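Local coordinates for L-arabinose ABC transporter, periplasmic L-arabinose-binding protein (Burkholderia thailandensis, PDB 4KZK) that binds beta-D-galactose, and probably L-arabinose, in the periplasm, probably delivering them to an ABC transporter for uptake, at residues I96-D101 with S121-L126. Sequence-based numbering, arbitrary orientation.
Sequences IICAPD and SVDDQL. With GAL (beta-D-galactopyranose), chain B.
Cys98 lays its side chain over the turn that Val122, Asp123 and Asp124 make on leaving their strand. That bend is a classic gamma turn centred on Asp123 (phi 74°, psi -63°), closed by a weak bond of 2.9 Å from Asp124 N to Val122 O. SG stands anti to the backbone N (chi1 -178°), which carries it over one side of the turn, 3.5 Å from Val122 O and 3.7 Å from Asp123 CB, with Asp124 CG beside them, 3.5 Å from the sulfur. Behind this contact the strands run parallel: Val122 N donates to Ile97 O at 3.0 Å, while Ser121 CA brings its hydrogen to the same oxygen. On one face of the sheet, CG1 of Val122 fits against CG2 of Ile96 and, more loosely, CB of Cys98; Phe41 of strand 38-43 also packs on this patch.

Strands 94-98 and 118-122 belong to one beta-alpha-beta unit, linked through helix 105-114, in the N-terminal lobe of a type I periplasmic binding fold, and their carboxyl ends open on the sugar cleft. The tight turn lets two consecutive aspartates both face galactose: OD1 of Asp123 takes the bond from O6, and OD1 of Asp124 that from O1, each at 2.6 Å. His294 and Trp50 also bond to OD1 of Asp123, and Lys44 forms a salt bridge with OD2 of Asp124. Where the two segments diverge, a water donates to Ile97 O and Asp124 O and accepts from Ala99 N; a second links Ala99 O to OD2 of Asp124. Beyond the first water, Leu126 turns its CD2 methyl back against CB of Ala99, at 3.8 Å.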
ATOM      1  N   ILE A  96     -17.526  -0.366  -0.937  1.00 12.27           N
ATOM      2  CA  ILE A  96     -16.229  -0.355  -0.262  1.00 11.58           C
ATOM      3  C   ILE A  96     -15.286   0.396  -1.191  1.00 10.49           C
ATOM      4  O   ILE A  96     -15.278   0.133  -2.394  1.00 10.70           O
ATOM      5  CB  ILE A  96     -15.735  -1.790  -0.017  1.00 11.99           C
ATOM      6  CG1 ILE A  96     -16.696  -2.558   0.903  1.00 13.16           C
ATOM      7  CG2 ILE A  96     -14.331  -1.801   0.558  1.00 11.50           C
ATOM      8  CD1 ILE A  96     -16.561  -4.058   0.838  1.00 13.95           C
ATOM      9  N   ILE A  97     -14.561   1.363  -0.661  1.00 10.02           N
ATOM     10  CA  ILE A  97     -13.755   2.228  -1.527  1.00  9.09           C
ATOM     11  C   ILE A  97     -12.369   2.509  -0.948  1.00  8.72           C
ATOM     12  O   ILE A  97     -12.238   2.750   0.241  1.00  8.85           O
ATOM     13  CB  ILE A  97     -14.497   3.550  -1.846  1.00  9.33           C
ATOM     14  CG1 ILE A  97     -13.695   4.429  -2.823  1.00  8.87           C
ATOM     15  CG2 ILE A  97     -14.881   4.310  -0.570  1.00  9.72           C
ATOM     16  CD1 ILE A  97     -14.505   5.498  -3.520  1.00  9.11           C
ATOM     17  N   CYS A  98     -11.363   2.463  -1.816  1.00  8.22           N
ATOM     18  CA  CYS A  98     -10.061   3.054  -1.529  1.00  8.02           C
ATOM     19  C   CYS A  98      -9.971   4.267  -2.435  1.00  7.92           C
ATOM     20  O   CYS A  98      -9.695   4.130  -3.621  1.00  7.50           O
ATOM     21  CB  CYS A  98      -8.891   2.105  -1.792  1.00  7.87           C
ATOM     22  SG  CYS A  98      -7.306   2.914  -1.353  1.00  7.92           S
ATOM     23  N   ALA A  99     -10.259   5.434  -1.881  1.00  8.24           N
ATOM     24  CA  ALA A  99     -10.352   6.645  -2.670  1.00  8.44           C
ATOM     25  C   ALA A  99      -8.969   7.121  -3.099  1.00  8.57           C
ATOM     26  O   ALA A  99      -7.977   6.869  -2.428  1.00  8.69           O
ATOM     27  CB  ALA A  99     -11.079   7.723  -1.880  1.00  8.99           C
ATOM     28  N   PRO A 100      -8.887   7.879  -4.208  1.00  8.57           N
ATOM     29  CA  PRO A 100      -7.621   8.395  -4.699  1.00  9.14           C
ATOM     30  C   PRO A 100      -7.174   9.643  -3.940  1.00  9.97           C
ATOM     31  O   PRO A 100      -6.033  10.061  -4.080  1.00 10.74           O
ATOM     32  CB  PRO A 100      -7.934   8.725  -6.158  1.00  9.07           C
ATOM     33  CG  PRO A 100      -9.374   9.022  -6.177  1.00  9.13           C
ATOM     34  CD  PRO A 100      -9.993   8.155  -5.136  1.00  8.85           C
ATOM     35  N   ASP A 101      -8.106  10.243  -3.192  1.00 10.69           N
ATOM     36  CA  ASP A 101      -7.866  11.439  -2.394  1.00 11.76           C
ATOM     37  C   ASP A 101      -8.779  11.294  -1.177  1.00 11.93           C
ATOM     38  O   ASP A 101      -9.986  11.404  -1.296  1.00 11.91           O
ATOM     39  CB  ASP A 101      -8.234  12.697  -3.202  1.00 12.49           C
ATOM     40  CG  ASP A 101      -8.153  13.990  -2.382  1.00 13.99           C
ATOM     41  OD1 ASP A 101      -7.843  13.940  -1.173  1.00 14.95           O
ATOM     42  OD2 ASP A 101      -8.343  15.074  -2.983  1.00 15.04           O
ATOM     43  N   SER A 121     -14.563   2.012   3.995  1.00 11.71           N
ATOM     44  CA  SER A 121     -13.273   2.318   3.351  1.00 10.69           C
ATOM     45  C   SER A 121     -12.283   1.189   3.562  1.00 10.55           C
ATOM     46  O   SER A 121     -12.348   0.432   4.547  1.00 11.27           O
ATOM     47  CB  SER A 121     -12.694   3.638   3.868  1.00 10.97           C
ATOM     48  OG  SER A 121     -12.537   3.583   5.253  1.00 11.63           O
ATOM     49  N   VAL A 122     -11.360   1.074   2.621  1.00  9.44           N
ATOM     50  CA  VAL A 122     -10.279   0.094   2.712  1.00  8.98           C
ATOM     51  C   VAL A 122      -8.985   0.792   2.302  1.00  8.46           C
ATOM     52  O   VAL A 122      -8.977   1.616   1.374  1.00  7.92           O
ATOM     53  CB  VAL A 122     -10.601  -1.184   1.889  1.00  9.02           C
ATOM     54  CG1 VAL A 122     -10.664  -0.907   0.401  1.00  8.66           C
ATOM     55  CG2 VAL A 122      -9.633  -2.303   2.222  1.00  9.13           C
ATOM     56  N   ASP A 123      -7.916   0.451   3.022  1.00  8.38           N
ATOM     57  CA  ASP A 123      -6.539   0.914   2.817  1.00  8.06           C
ATOM     58  C   ASP A 123      -6.311   2.341   3.254  1.00  8.44           C
ATOM     59  O   ASP A 123      -5.549   2.571   4.168  1.00  8.98           O
ATOM     60  CB  ASP A 123      -6.076   0.683   1.380  1.00  7.66           C
ATOM     61  CG  ASP A 123      -6.319  -0.731   0.947  1.00  7.69           C
ATOM     62  OD1 ASP A 123      -5.770  -1.646   1.613  1.00  8.19           O
ATOM     63  OD2 ASP A 123      -7.092  -0.961   0.003  1.00  7.98           O
ATOM     64  N   ASP A 124      -7.002   3.280   2.617  1.00  8.27           N
ATOM     65  CA  ASP A 124      -6.782   4.694   2.801  1.00  8.99           C
ATOM     66  C   ASP A 124      -8.012   5.287   3.462  1.00  9.58           C
ATOM     67  O   ASP A 124      -9.073   5.369   2.855  1.00  9.80           O
ATOM     68  CB  ASP A 124      -6.508   5.383   1.482  1.00  8.73           C
ATOM     69  CG  ASP A 124      -5.273   4.849   0.744  1.00  8.60           C
ATOM     70  OD1 ASP A 124      -4.607   3.934   1.276  1.00  8.75           O
ATOM     71  OD2 ASP A 124      -4.994   5.364  -0.367  1.00  8.65           O
ATOM     72  N   GLN A 125      -7.859   5.723   4.711  1.00 10.68           N
ATOM     73  CA  GLN A 125      -8.999   6.148   5.520  1.00 11.91           C
ATOM     74  C   GLN A 125      -9.499   7.523   5.112  1.00 12.38           C
ATOM     75  O   GLN A 125      -8.717   8.462   4.978  1.00 12.38           O
ATOM     76  CB  GLN A 125      -8.631   6.123   7.020  1.00 13.36           C
ATOM     77  CG  GLN A 125      -9.834   6.275   7.939  1.00 14.89           C
ATOM     78  CD  GLN A 125      -9.466   6.126   9.410  1.00 16.77           C
ATOM     79  OE1 GLN A 125      -8.296   6.316   9.805  1.00 18.09           O
ATOM     80  NE2 GLN A 125     -10.448   5.774  10.224  1.00 18.10           N
ATOM     81  N   LEU A 126     -10.816   7.648   4.941  1.00 12.85           N
ATOM     82  CA  LEU A 126     -11.418   8.917   4.529  1.00 13.69           C
ATOM     83  C   LEU A 126     -11.340   9.930   5.687  1.00 15.52           C
ATOM     84  O   LEU A 126     -11.446   9.546   6.861  1.00 16.23           O
ATOM     85  CB  LEU A 126     -12.869   8.693   4.090  1.00 13.66           C
ATOM     86  CG  LEU A 126     -13.091   7.775   2.878  1.00 12.99           C
ATOM     87  CD1 LEU A 126     -14.583   7.559   2.662  1.00 13.58           C
ATOM     88  CD2 LEU A 126     -12.446   8.336   1.636  1.00 12.59           C
TER
HETATM   89  C1  GAL B 600      -2.556   1.651  -0.245  1.00  7.50           C
HETATM   90  C2  GAL B 600      -1.487   1.427  -1.311  1.00  7.29           C
HETATM   91  C3  GAL B 600      -1.534  -0.046  -1.739  1.00  6.83           C
HETATM   92  C4  GAL B 600      -1.418  -0.945  -0.511  1.00  6.84           C
HETATM   93  C5  GAL B 600      -2.524  -0.593   0.468  1.00  7.21           C
HETATM   94  C6  GAL B 600      -2.426  -1.414   1.747  1.00  7.36           C
HETATM   95  O1  GAL B 600      -2.412   2.980   0.219  1.00  7.68           O
HETATM   96  O2  GAL B 600      -1.767   2.273  -2.402  1.00  7.86           O
HETATM   97  O3  GAL B 600      -0.508  -0.345  -2.693  1.00  6.75           O
HETATM   98  O4  GAL B 600      -0.144  -0.832   0.076  1.00  6.31           O
HETATM   99  O5  GAL B 600      -2.366   0.767   0.848  1.00  7.66           O
HETATM  100  O6  GAL B 600      -3.465  -1.067   2.649  1.00  7.64           O
HETATM  101  O   HOH W   1     -10.992   5.359   0.867  1.00  8.14           O
HETATM  102  O   HOH W   2      -5.511   7.809  -1.356  1.00 10.23           O